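Local coordinates for protein diguanylate cyclase (Marinobacter aquaeolei VT8, PDB 3IGN) that probably joins two GTP molecules into cyclic di-GMP through this GGDEF domain, seen here with that product bound, at residues S41-D46 against F91-P96; T21-V26 against Q146-A151; R109-I114 against Y128-G133. One frame throughout, in Å; residues are numbered along the deposited sequence.

Contact 1 (S41-D46 against F91-P96); sequences SLVMFD and FGIILP
F45 and F91 meet across two antiparallel strands, and F45 is the side chain to follow. Its CB lies against the carbonyl oxygen of S131 on the next strand. CG sits between the backbone N and the carbonyl carbon (chi1 67°), and from there the ring reaches across to 91-96. CD2 comes near F91 O. CE2 meets I93 CD1 at 3.7 Å, while CZ is 3.4 Å from F91 CB, which stands over the ring face toward its rim as a CH-pi contact. CE1 meets F91 CD2, yet the two rings, tilted by 15°, are slid so far apart that they barely overlap.

On the same face V43 CG2 touches L95 CD1 at 3.6 Å, and V43 and I93 meet through their CB atoms. The other face is thinner: L42 CD1 lies 4.0 Å from I94 CG1, and the selenomethionine M44 folds its CE over G92 CA, where a CB on the glycine would crowd it. Helices 59-74 and 100-115 pack on the F45 side, helices 19-36 and 144-160 on the L42 side.

Six backbone bonds tie the strands, in pairs at S41/L95, V43/I93 and F45/F91. The shortest is F91 N to F45 O at 2.7 Å. The longest, S41 N to L95 O, is 3.0 Å. F91 closes the GG(D/E)EF signature of the family, and L95, at the far end, borders the c-di-GMP site beside D81 and T98, where R78-D81 fits the family's RxxD inhibitory site. S41 OG bonds T98 O, and D46 OD2 forms a salt bridge with K159 NZ. Between them only apolar side chains meet; this pairing satisfies the backbone of S41, V43 and F45, while strands 130-136 and 82-85 take that of L42, M44, G92 and I94.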
loop_
_atom_site.group_PDB
_atom_site.type_symbol
_atom_site.label_atom_id
_atom_site.label_comp_id
_atom_site.label_asym_id
_atom_site.label_seq_id
_atom_site.Cartn_x
_atom_site.Cartn_y
_atom_site.Cartn_z
ATOM N N SER A 41 8.412 7.294 -6.056
ATOM C CA SER A 41 8.473 6.449 -4.876
ATOM C C SER A 41 7.437 5.344 -4.936
ATOM O O SER A 41 6.442 5.440 -5.654
ATOM C CB SER A 41 8.234 7.295 -3.626
ATOM O OG SER A 41 9.221 8.310 -3.490
ATOM N N LEU A 42 7.686 4.306 -4.152
ATOM C CA LEU A 42 6.809 3.161 -4.062
ATOM C C LEU A 42 6.430 2.951 -2.601
ATOM O O LEU A 42 7.262 3.113 -1.705
ATOM C CB LEU A 42 7.547 1.931 -4.567
ATOM C CG LEU A 42 6.728 0.671 -4.824
ATOM C CD1 LEU A 42 5.864 0.895 -6.056
ATOM C CD2 LEU A 42 7.664 -0.511 -5.034
ATOM N N VAL A 43 5.174 2.587 -2.369
ATOM C CA VAL A 43 4.687 2.316 -1.027
ATOM C C VAL A 43 4.177 0.881 -0.995
ATOM O O VAL A 43 3.607 0.396 -1.966
ATOM C CB VAL A 43 3.518 3.248 -0.642
ATOM C CG1 VAL A 43 3.046 2.936 0.787
ATOM C CG2 VAL A 43 3.946 4.699 -0.761
HETATM N N MSE A 44 4.423 0.195 0.112
HETATM C CA MSE A 44 3.950 -1.172 0.294
HETATM C C MSE A 44 3.430 -1.148 1.717
HETATM O O MSE A 44 4.162 -0.774 2.630
HETATM C CB MSE A 44 5.097 -2.185 0.202
HETATM C CG MSE A 44 5.980 -2.045 -1.017
HETATM SE SE MSE A 44 5.997 -3.658 -2.078
HETATM C CE MSE A 44 4.220 -3.482 -2.739
ATOM N N PHE A 45 2.163 -1.487 1.916
ATOM C CA PHE A 45 1.635 -1.486 3.270
ATOM C C PHE A 45 0.717 -2.663 3.546
ATOM O O PHE A 45 0.125 -3.237 2.629
ATOM C CB PHE A 45 0.970 -0.135 3.605
ATOM C CG PHE A 45 -0.292 0.174 2.833
ATOM C CD1 PHE A 45 -1.542 -0.062 3.404
ATOM C CD2 PHE A 45 -0.234 0.782 1.581
ATOM C CE1 PHE A 45 -2.718 0.309 2.746
ATOM C CE2 PHE A 45 -1.402 1.157 0.912
ATOM C CZ PHE A 45 -2.646 0.923 1.497
ATOM N N ASP A 46 0.651 -3.028 4.822
ATOM C CA ASP A 46 -0.143 -4.156 5.299
ATOM C C ASP A 46 -1.048 -3.722 6.437
ATOM O O ASP A 46 -0.750 -2.774 7.163
ATOM C CB ASP A 46 0.769 -5.255 5.855
ATOM C CG ASP A 46 1.502 -6.019 4.783
ATOM O OD1 ASP A 46 1.461 -5.596 3.610
ATOM O OD2 ASP A 46 2.129 -7.048 5.121
ATOM N N PHE A 91 -1.006 -4.024 0.274
ATOM C CA PHE A 91 -1.333 -3.067 -0.782
ATOM C C PHE A 91 -0.069 -2.347 -1.231
ATOM O O PHE A 91 0.909 -2.288 -0.500
ATOM C CB PHE A 91 -2.326 -2.023 -0.269
ATOM C CG PHE A 91 -3.621 -2.595 0.222
ATOM C CD1 PHE A 91 -4.762 -2.544 -0.572
ATOM C CD2 PHE A 91 -3.707 -3.166 1.487
ATOM C CE1 PHE A 91 -5.979 -3.052 -0.110
ATOM C CE2 PHE A 91 -4.914 -3.676 1.956
ATOM C CZ PHE A 91 -6.052 -3.618 1.157
ATOM N N GLY A 92 -0.103 -1.797 -2.438
ATOM C CA GLY A 92 1.044 -1.061 -2.934
ATOM C C GLY A 92 0.548 0.189 -3.633
ATOM O O GLY A 92 -0.573 0.218 -4.126
ATOM N N ILE A 93 1.368 1.233 -3.656
ATOM C CA ILE A 93 0.996 2.463 -4.349
ATOM C C ILE A 93 2.222 3.002 -5.073
ATOM O O ILE A 93 3.316 3.020 -4.507
ATOM C CB ILE A 93 0.532 3.587 -3.389
ATOM C CG1 ILE A 93 -0.372 3.043 -2.284
ATOM C CG2 ILE A 93 -0.236 4.640 -4.171
ATOM C CD1 ILE A 93 -0.686 4.086 -1.220
ATOM N N ILE A 94 2.035 3.427 -6.319
ATOM C CA ILE A 94 3.123 4.015 -7.090
ATOM C C ILE A 94 2.867 5.504 -6.966
ATOM O O ILE A 94 1.756 5.970 -7.200
ATOM C CB ILE A 94 3.062 3.632 -8.583
ATOM C CG1 ILE A 94 3.195 2.121 -8.744
ATOM C CG2 ILE A 94 4.191 4.335 -9.357
ATOM C CD1 ILE A 94 2.961 1.622 -10.174
ATOM N N LEU A 95 3.887 6.249 -6.567
ATOM C CA LEU A 95 3.744 7.687 -6.419
ATOM C C LEU A 95 4.720 8.394 -7.358
ATOM O O LEU A 95 5.866 8.659 -7.001
ATOM C CB LEU A 95 4.022 8.091 -4.971
ATOM C CG LEU A 95 3.237 7.367 -3.870
ATOM C CD1 LEU A 95 3.753 7.824 -2.509
ATOM C CD2 LEU A 95 1.741 7.667 -4.001
ATOM N N PRO A 96 4.275 8.710 -8.582
ATOM C CA PRO A 96 5.163 9.388 -9.527
ATOM C C PRO A 96 5.408 10.847 -9.146
ATOM O O PRO A 96 4.580 11.473 -8.486
ATOM C CB PRO A 96 4.409 9.246 -10.857
ATOM C CG PRO A 96 2.983 9.339 -10.424
ATOM C CD PRO A 96 2.953 8.454 -9.185
#

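Contact 2 (T21-V26 against Q146-A151); sequences TWENLV and QWMQKA
V26 and M148 have the nearest CA atoms of the two segments, and V26 CG1 carries much of the contact. Held anti to the backbone N (chi1 174°), it reaches W147 CE3 at 3.8 Å and M148 CG at 4.1 Å. The indole of W147 comes in by its edge, with V26 O lying in the ring plane 3.7 Å from CZ3. M148, a selenomethionine, runs on past V26: its SE is 4.0 Å from E23 CG, the two side chains crossing at about a right angle. A bend at chi3 (52°) then brings CE to the edge of W22, near the ring plane and 4.0 Å from CZ3. V26 CG2 meanwhile lies over one face of that same indole, so its own helix flanks W22 too.

Further out, polar bonds fix both tryptophans. W22 NE1 donates to S82 O and W147 NE1 to A135 O, pinning each indole to the sheet. E23 turns its carboxylate to Y144 through OE1 and to R19 through OE2. On the sheet, L42 receives W147 and M148, M44 receives W22, and I94 receives W22 and V26.

The segments run at 106° to one another with axes 11.8 Å apart, a spacing that large side chains must bridge. Helices set steeply to each other on one face of the central sheet belong to the alpha/beta GGDEF fold, related to nucleotide cyclase domains.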
loop_
_atom_site.group_PDB
_atom_site.type_symbol
_atom_site.label_atom_id
_atom_site.label_comp_id
_atom_site.label_asym_id
_atom_site.label_seq_id
_atom_site.Cartn_x
_atom_site.Cartn_y
_atom_site.Cartn_z
ATOM N N THR A 21 -1.303 -6.582 -12.881
ATOM C CA THR A 21 -1.389 -5.299 -13.564
ATOM C C THR A 21 -0.595 -4.224 -12.832
ATOM O O THR A 21 0.114 -3.434 -13.454
ATOM C CB THR A 21 -2.842 -4.819 -13.680
ATOM O OG1 THR A 21 -3.636 -5.847 -14.282
ATOM C CG2 THR A 21 -2.915 -3.567 -14.541
ATOM N N TRP A 22 -0.719 -4.190 -11.512
ATOM C CA TRP A 22 -0.007 -3.187 -10.737
ATOM C C TRP A 22 1.494 -3.346 -10.950
ATOM O O TRP A 22 2.185 -2.354 -11.159
ATOM C CB TRP A 22 -0.342 -3.305 -9.254
ATOM C CG TRP A 22 0.251 -2.215 -8.412
ATOM C CD1 TRP A 22 -0.145 -0.905 -8.354
ATOM C CD2 TRP A 22 1.357 -2.341 -7.513
ATOM N NE1 TRP A 22 0.651 -0.209 -7.469
ATOM C CE2 TRP A 22 1.582 -1.067 -6.940
ATOM C CE3 TRP A 22 2.183 -3.409 -7.134
ATOM C CZ2 TRP A 22 2.601 -0.832 -6.009
ATOM C CZ3 TRP A 22 3.200 -3.174 -6.203
ATOM C CH2 TRP A 22 3.396 -1.894 -5.652
ATOM N N GLU A 23 1.996 -4.582 -10.928
ATOM C CA GLU A 23 3.424 -4.811 -11.133
ATOM C C GLU A 23 3.877 -4.346 -12.512
ATOM O O GLU A 23 4.994 -3.848 -12.673
ATOM C CB GLU A 23 3.781 -6.292 -10.942
ATOM C CG GLU A 23 4.050 -6.663 -9.481
ATOM C CD GLU A 23 4.604 -8.070 -9.308
ATOM O OE1 GLU A 23 5.200 -8.606 -10.264
ATOM O OE2 GLU A 23 4.454 -8.633 -8.203
ATOM N N ASN A 24 3.023 -4.518 -13.517
ATOM C CA ASN A 24 3.376 -4.074 -14.858
ATOM C C ASN A 24 3.560 -2.555 -14.846
ATOM O O ASN A 24 4.424 -2.022 -15.547
ATOM C CB ASN A 24 2.286 -4.470 -15.861
ATOM C CG ASN A 24 2.573 -3.963 -17.263
ATOM O OD1 ASN A 24 2.049 -2.931 -17.681
ATOM N ND2 ASN A 24 3.425 -4.680 -17.989
ATOM N N LEU A 25 2.747 -1.867 -14.042
ATOM C CA LEU A 25 2.825 -0.406 -13.912
ATOM C C LEU A 25 4.081 -0.006 -13.138
ATOM O O LEU A 25 4.724 1.004 -13.451
ATOM C CB LEU A 25 1.576 0.134 -13.208
ATOM C CG LEU A 25 0.469 0.739 -14.089
ATOM C CD1 LEU A 25 0.319 -0.043 -15.370
ATOM C CD2 LEU A 25 -0.838 0.785 -13.316
ATOM N N VAL A 26 4.428 -0.791 -12.124
ATOM C CA VAL A 26 5.651 -0.525 -11.357
ATOM C C VAL A 26 6.845 -0.635 -12.302
ATOM O O VAL A 26 7.749 0.198 -12.287
ATOM C CB VAL A 26 5.847 -1.556 -10.216
ATOM C CG1 VAL A 26 7.200 -1.347 -9.545
ATOM C CG2 VAL A 26 4.744 -1.405 -9.190
ATOM N N GLN A 146 13.687 -5.255 -7.447
ATOM C CA GLN A 146 14.634 -4.872 -6.402
ATOM C C GLN A 146 14.151 -3.576 -5.747
ATOM O O GLN A 146 14.450 -3.306 -4.587
ATOM C CB GLN A 146 16.042 -4.721 -6.996
ATOM C CG GLN A 146 16.678 -6.070 -7.330
ATOM C CD GLN A 146 18.049 -5.946 -7.970
ATOM O OE1 GLN A 146 18.695 -4.898 -7.889
ATOM N NE2 GLN A 146 18.506 -7.024 -8.604
ATOM N N TRP A 147 13.391 -2.784 -6.501
ATOM C CA TRP A 147 12.817 -1.541 -5.996
ATOM C C TRP A 147 11.703 -1.937 -5.016
ATOM O O TRP A 147 11.597 -1.398 -3.912
ATOM C CB TRP A 147 12.245 -0.726 -7.172
ATOM C CG TRP A 147 11.557 0.560 -6.797
ATOM C CD1 TRP A 147 11.742 1.300 -5.660
ATOM C CD2 TRP A 147 10.621 1.288 -7.599
ATOM N NE1 TRP A 147 10.979 2.443 -5.705
ATOM C CE2 TRP A 147 10.283 2.463 -6.885
ATOM C CE3 TRP A 147 10.031 1.062 -8.853
ATOM C CZ2 TRP A 147 9.381 3.417 -7.384
ATOM C CZ3 TRP A 147 9.125 2.019 -9.351
ATOM C CH2 TRP A 147 8.816 3.175 -8.614
HETATM N N MSE A 148 10.876 -2.888 -5.429
HETATM C CA MSE A 148 9.795 -3.357 -4.577
HETATM C C MSE A 148 10.371 -3.953 -3.292
HETATM O O MSE A 148 9.783 -3.819 -2.212
HETATM C CB MSE A 148 8.965 -4.404 -5.320
HETATM C CG MSE A 148 8.135 -3.828 -6.449
HETATM SE SE MSE A 148 6.977 -5.169 -7.237
HETATM C CE MSE A 148 6.146 -5.796 -5.614
ATOM N N GLN A 149 11.511 -4.618 -3.425
ATOM C CA GLN A 149 12.171 -5.235 -2.285
ATOM C C GLN A 149 12.537 -4.201 -1.236
ATOM O O GLN A 149 12.373 -4.440 -0.046
ATOM C CB GLN A 149 13.426 -5.990 -2.735
ATOM C CG GLN A 149 14.187 -6.643 -1.591
ATOM C CD GLN A 149 15.187 -7.676 -2.072
ATOM O OE1 GLN A 149 15.181 -8.065 -3.243
ATOM N NE2 GLN A 149 16.045 -8.139 -1.168
ATOM N N LYS A 150 13.034 -3.046 -1.671
ATOM C CA LYS A 150 13.411 -1.990 -0.735
ATOM C C LYS A 150 12.210 -1.457 0.035
ATOM O O LYS A 150 12.307 -1.175 1.232
ATOM C CB LYS A 150 14.106 -0.838 -1.469
ATOM C CG LYS A 150 15.485 -1.192 -1.992
ATOM C CD LYS A 150 16.414 -1.663 -0.873
ATOM C CE LYS A 150 17.120 -0.515 -0.172
ATOM N NZ LYS A 150 18.060 -1.028 0.866
ATOM N N ALA A 151 11.077 -1.319 -0.647
ATOM C CA ALA A 151 9.869 -0.830 0.003
ATOM C C ALA A 151 9.356 -1.874 0.989
ATOM O O ALA A 151 8.863 -1.541 2.070
ATOM C CB ALA A 151 8.793 -0.516 -1.045
#

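Contact 3 (R109-I114 against Y128-G133); sequences RIREAI and YTVSMG. With C2E (9,9'-[(2R,3R,3aS,5S,7aR,9R,10R,10aS,12S,14aR)-3,5,10,12-tetrahydroxy-5,12-dioxidooctahydro-2H,7H-difuro[3,2-d:3',2'-j][1,3,7,9,2,8]tetraoxadiphosphacyclododecine-2,9-diyl]bis(2-amino-1,9-dihydro-6H-purin-6-one)), chain C.
I114 of helix 100-115 meets Y128, just before the returning strand of a beta-alpha-beta crossover, in which 90-96 leads through that helix to 130-136, parallel to it with strand 40-47 between them. The apolar contacts centre on I114. Its CG2 stands over the Y128 ring, offset toward the rim and 3.4 Å from CE2, as a CH-pi contact; its CD1 turns to V130 CG1 at 3.8 Å. Y128 OH is hydrogen-bonded to T69 OG1, which fixes the far end of the ring against helix 59-74. The approach of R111 to M132 is modelled too closely to be trusted.

Direct hydrogen bonds are replaced by water. One water donates to R111 O (3.0 Å) and accepts from V130 N (3.2 Å); another accepts from Y128 N at 2.9 Å and lies against I114 O. R111's own charge is taken up by E108 and E115.

The ligand contact belongs to R109, on the helix side turned from the strand. Its NH2 bonds N76 O and O6 of a second c-di-GMP. An alanine here would probably leave that O6 without its mate and one guanine face without its charged cover. That face belongs to the c-di-GMP of chain C: its N3 lies over the centre of the guanidinium, 3.2 Å above the plane, and its C2 is 3.2 Å from R109 NH1.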
loop_
_atom_site.group_PDB
_atom_site.type_symbol
_atom_site.label_atom_id
_atom_site.label_comp_id
_atom_site.label_asym_id
_atom_site.label_seq_id
_atom_site.Cartn_x
_atom_site.Cartn_y
_atom_site.Cartn_z
ATOM N N ARG A 109 -1.245 10.556 5.959
ATOM C CA ARG A 109 -2.650 10.917 5.829
ATOM C C ARG A 109 -3.485 9.643 5.775
ATOM O O ARG A 109 -4.545 9.564 6.384
ATOM C CB ARG A 109 -2.877 11.761 4.568
ATOM C CG ARG A 109 -4.228 12.459 4.538
ATOM C CD ARG A 109 -4.313 13.496 3.420
ATOM N NE ARG A 109 -4.251 12.887 2.093
ATOM C CZ ARG A 109 -3.267 13.093 1.225
ATOM N NH1 ARG A 109 -2.259 13.892 1.540
ATOM N NH2 ARG A 109 -3.289 12.491 0.043
ATOM N N ILE A 110 -2.999 8.635 5.055
ATOM C CA ILE A 110 -3.721 7.372 4.977
ATOM C C ILE A 110 -3.651 6.650 6.328
ATOM O O ILE A 110 -4.662 6.140 6.822
ATOM C CB ILE A 110 -3.147 6.442 3.872
ATOM C CG1 ILE A 110 -3.589 6.924 2.486
ATOM C CG2 ILE A 110 -3.640 5.022 4.090
ATOM C CD1 ILE A 110 -3.059 6.075 1.337
ATOM N N ARG A 111 -2.463 6.609 6.930
ATOM C CA ARG A 111 -2.304 5.950 8.229
ATOM C C ARG A 111 -3.288 6.519 9.237
ATOM O O ARG A 111 -3.978 5.778 9.931
ATOM C CB ARG A 111 -0.894 6.149 8.789
ATOM C CG ARG A 111 -0.583 5.283 10.020
ATOM C CD ARG A 111 0.595 5.838 10.811
ATOM N NE ARG A 111 0.305 7.183 11.298
ATOM C CZ ARG A 111 -0.587 7.458 12.243
ATOM N NH1 ARG A 111 -1.271 6.478 12.820
ATOM N NH2 ARG A 111 -0.822 8.716 12.590
ATOM N N GLU A 112 -3.340 7.843 9.318
ATOM C CA GLU A 112 -4.226 8.509 10.263
ATOM C C GLU A 112 -5.693 8.248 9.955
ATOM O O GLU A 112 -6.495 8.031 10.864
ATOM C CB GLU A 112 -3.954 10.014 10.264
ATOM C CG GLU A 112 -4.419 10.718 11.530
ATOM C CD GLU A 112 -4.010 12.182 11.564
ATOM O OE1 GLU A 112 -2.913 12.502 11.057
ATOM O OE2 GLU A 112 -4.776 13.006 12.110
ATOM N N ALA A 113 -6.048 8.263 8.674
ATOM C CA ALA A 113 -7.431 8.026 8.280
ATOM C C ALA A 113 -7.855 6.622 8.693
ATOM O O ALA A 113 -9.002 6.394 9.078
ATOM C CB ALA A 113 -7.588 8.203 6.777
ATOM N N ILE A 114 -6.923 5.679 8.617
ATOM C CA ILE A 114 -7.215 4.306 8.995
ATOM C C ILE A 114 -7.286 4.193 10.517
ATOM O O ILE A 114 -8.165 3.526 11.059
ATOM C CB ILE A 114 -6.139 3.339 8.452
ATOM C CG1 ILE A 114 -6.182 3.348 6.918
ATOM C CG2 ILE A 114 -6.337 1.944 9.044
ATOM C CD1 ILE A 114 -6.140 1.984 6.261
ATOM N N TYR A 128 -8.449 -0.617 13.699
ATOM C CA TYR A 128 -7.211 -1.269 13.306
ATOM C C TYR A 128 -6.223 -0.244 12.774
ATOM O O TYR A 128 -6.525 0.942 12.695
ATOM C CB TYR A 128 -7.499 -2.310 12.219
ATOM C CG TYR A 128 -7.959 -1.715 10.899
ATOM C CD1 TYR A 128 -9.220 -1.128 10.767
ATOM C CD2 TYR A 128 -7.121 -1.727 9.784
ATOM C CE1 TYR A 128 -9.631 -0.567 9.548
ATOM C CE2 TYR A 128 -7.519 -1.174 8.573
ATOM C CZ TYR A 128 -8.770 -0.596 8.457
ATOM O OH TYR A 128 -9.146 -0.038 7.255
ATOM N N THR A 129 -5.038 -0.710 12.405
ATOM C CA THR A 129 -4.015 0.171 11.870
ATOM C C THR A 129 -3.261 -0.502 10.739
ATOM O O THR A 129 -3.465 -1.684 10.453
ATOM C CB THR A 129 -2.991 0.573 12.950
ATOM O OG1 THR A 129 -2.384 -0.603 13.501
ATOM C CG2 THR A 129 -3.665 1.368 14.058
ATOM N N VAL A 130 -2.389 0.265 10.095
ATOM C CA VAL A 130 -1.576 -0.255 9.005
ATOM C C VAL A 130 -0.125 0.124 9.238
ATOM O O VAL A 130 0.177 1.121 9.898
ATOM C CB VAL A 130 -1.985 0.330 7.624
ATOM C CG1 VAL A 130 -3.292 -0.299 7.136
ATOM C CG2 VAL A 130 -2.124 1.834 7.732
ATOM N N SER A 131 0.768 -0.694 8.700
ATOM C CA SER A 131 2.201 -0.439 8.777
ATOM C C SER A 131 2.541 -0.109 7.327
ATOM O O SER A 131 2.029 -0.751 6.422
ATOM C CB SER A 131 2.957 -1.694 9.236
ATOM O OG SER A 131 2.783 -1.904 10.634
HETATM N N MSE A 132 3.393 0.883 7.103
HETATM C CA MSE A 132 3.723 1.271 5.734
HETATM C C MSE A 132 5.212 1.462 5.476
HETATM O O MSE A 132 5.937 1.990 6.320
HETATM C CB MSE A 132 2.980 2.563 5.388
HETATM C CG MSE A 132 1.518 2.551 5.828
HETATM SE SE MSE A 132 0.583 4.191 5.416
HETATM C CE MSE A 132 1.117 5.212 6.910
ATOM N N GLY A 133 5.651 1.033 4.296
ATOM C CA GLY A 133 7.042 1.170 3.908
ATOM C C GLY A 133 7.159 1.970 2.629
ATOM O O GLY A 133 6.416 1.728 1.680
HETATM P P1 C2E C . -6.992 14.155 -7.668
HETATM O O2P C2E C . -5.455 14.635 -7.695
HETATM O O1P C2E C . -7.158 12.897 -8.403
HETATM O "O5'" C2E C . -7.516 13.933 -6.180
HETATM C "C5'" C2E C . -6.732 13.461 -5.153
HETATM C "C4'" C2E C . -7.548 13.299 -3.867
HETATM O "O4'" C2E C . -6.602 12.836 -2.902
HETATM C "C3'" C2E C . -8.107 14.657 -3.385
HETATM O "O3'" C2E C . -9.525 14.796 -3.235
HETATM C "C2'" C2E C . -7.332 14.984 -2.117
HETATM O "O2'" C2E C . -8.172 15.268 -0.996
HETATM C "C1'" C2E C . -6.344 13.847 -1.893
HETATM N N9 C2E C . -5.062 14.529 -2.140
HETATM C C8 C2E C . -4.310 14.490 -3.289
HETATM N N7 C2E C . -3.261 15.216 -3.184
HETATM C C5 C2E C . -3.246 15.778 -1.969
HETATM C C6 C2E C . -2.357 16.658 -1.307
HETATM O O6 C2E C . -1.359 17.062 -1.870
HETATM N N1 C2E C . -2.652 17.050 -0.028
HETATM C C2 C2E C . -3.790 16.596 0.608
HETATM N N2 C2E C . -4.054 17.007 1.890
HETATM N N3 C2E C . -4.636 15.770 -0.005
HETATM C C4 C2E C . -4.397 15.343 -1.273
HETATM P P11 C2E C . -9.968 16.279 -3.665
HETATM O O21 C2E C . -9.202 17.422 -2.832
HETATM O O11 C2E C . -11.433 16.452 -3.494
HETATM O O5A C2E C . -9.573 16.367 -5.190
HETATM C C5A C2E C . -9.644 17.528 -5.903
HETATM C C4A C2E C . -9.230 17.295 -7.339
HETATM O O4A C2E C . -9.151 18.594 -7.919
HETATM C C3A C2E C . -7.877 16.567 -7.493
HETATM O O3A C2E C . -7.921 15.353 -8.240
HETATM C C2A C2E C . -6.962 17.595 -8.095
HETATM O O2A C2E C . -6.425 17.131 -9.332
HETATM C C1A C2E C . -7.758 18.882 -8.254
HETATM N N91 C2E C . -7.091 19.723 -7.221
HETATM C C81 C2E C . -7.588 20.116 -5.997
HETATM N N71 C2E C . -6.717 20.830 -5.356
HETATM C C51 C2E C . -5.606 20.950 -6.100
HETATM C C61 C2E C . -4.360 21.602 -5.920
HETATM O O61 C2E C . -4.128 22.215 -4.891
HETATM N N11 C2E C . -3.424 21.522 -6.919
HETATM C C21 C2E C . -3.690 20.823 -8.076
HETATM N N21 C2E C . -2.741 20.766 -9.058
HETATM N N31 C2E C . -4.855 20.210 -8.255
HETATM C C41 C2E C . -5.826 20.256 -7.311
HETATM O O HOH W 1 -3.083 3.226 11.128
HETATM O O HOH W 2 -9.618 1.874 12.715
#

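Overall arrangement
All three contacts belong to one GGDEF domain and are built in or against its central mixed sheet. Contact 1 is the middle of that sheet, with its centre about 5 Å from that of the chain. Contact 2 lies about 8 Å from it, centre to centre, where helices 19-36 and 144-160 rest on one face; contact 3 lies about 12 Å away, where helix 100-115 packs on the other. Contacts 2 and 3 are about 20 Å apart. Along the chain contact 1 closes before contact 3 opens, and contact 2 spans both. Strand 40-47 bonds 90-96 and 130-136, joining contacts 1 and 3, and both reach bound c-di-GMP, by L95 and by R109.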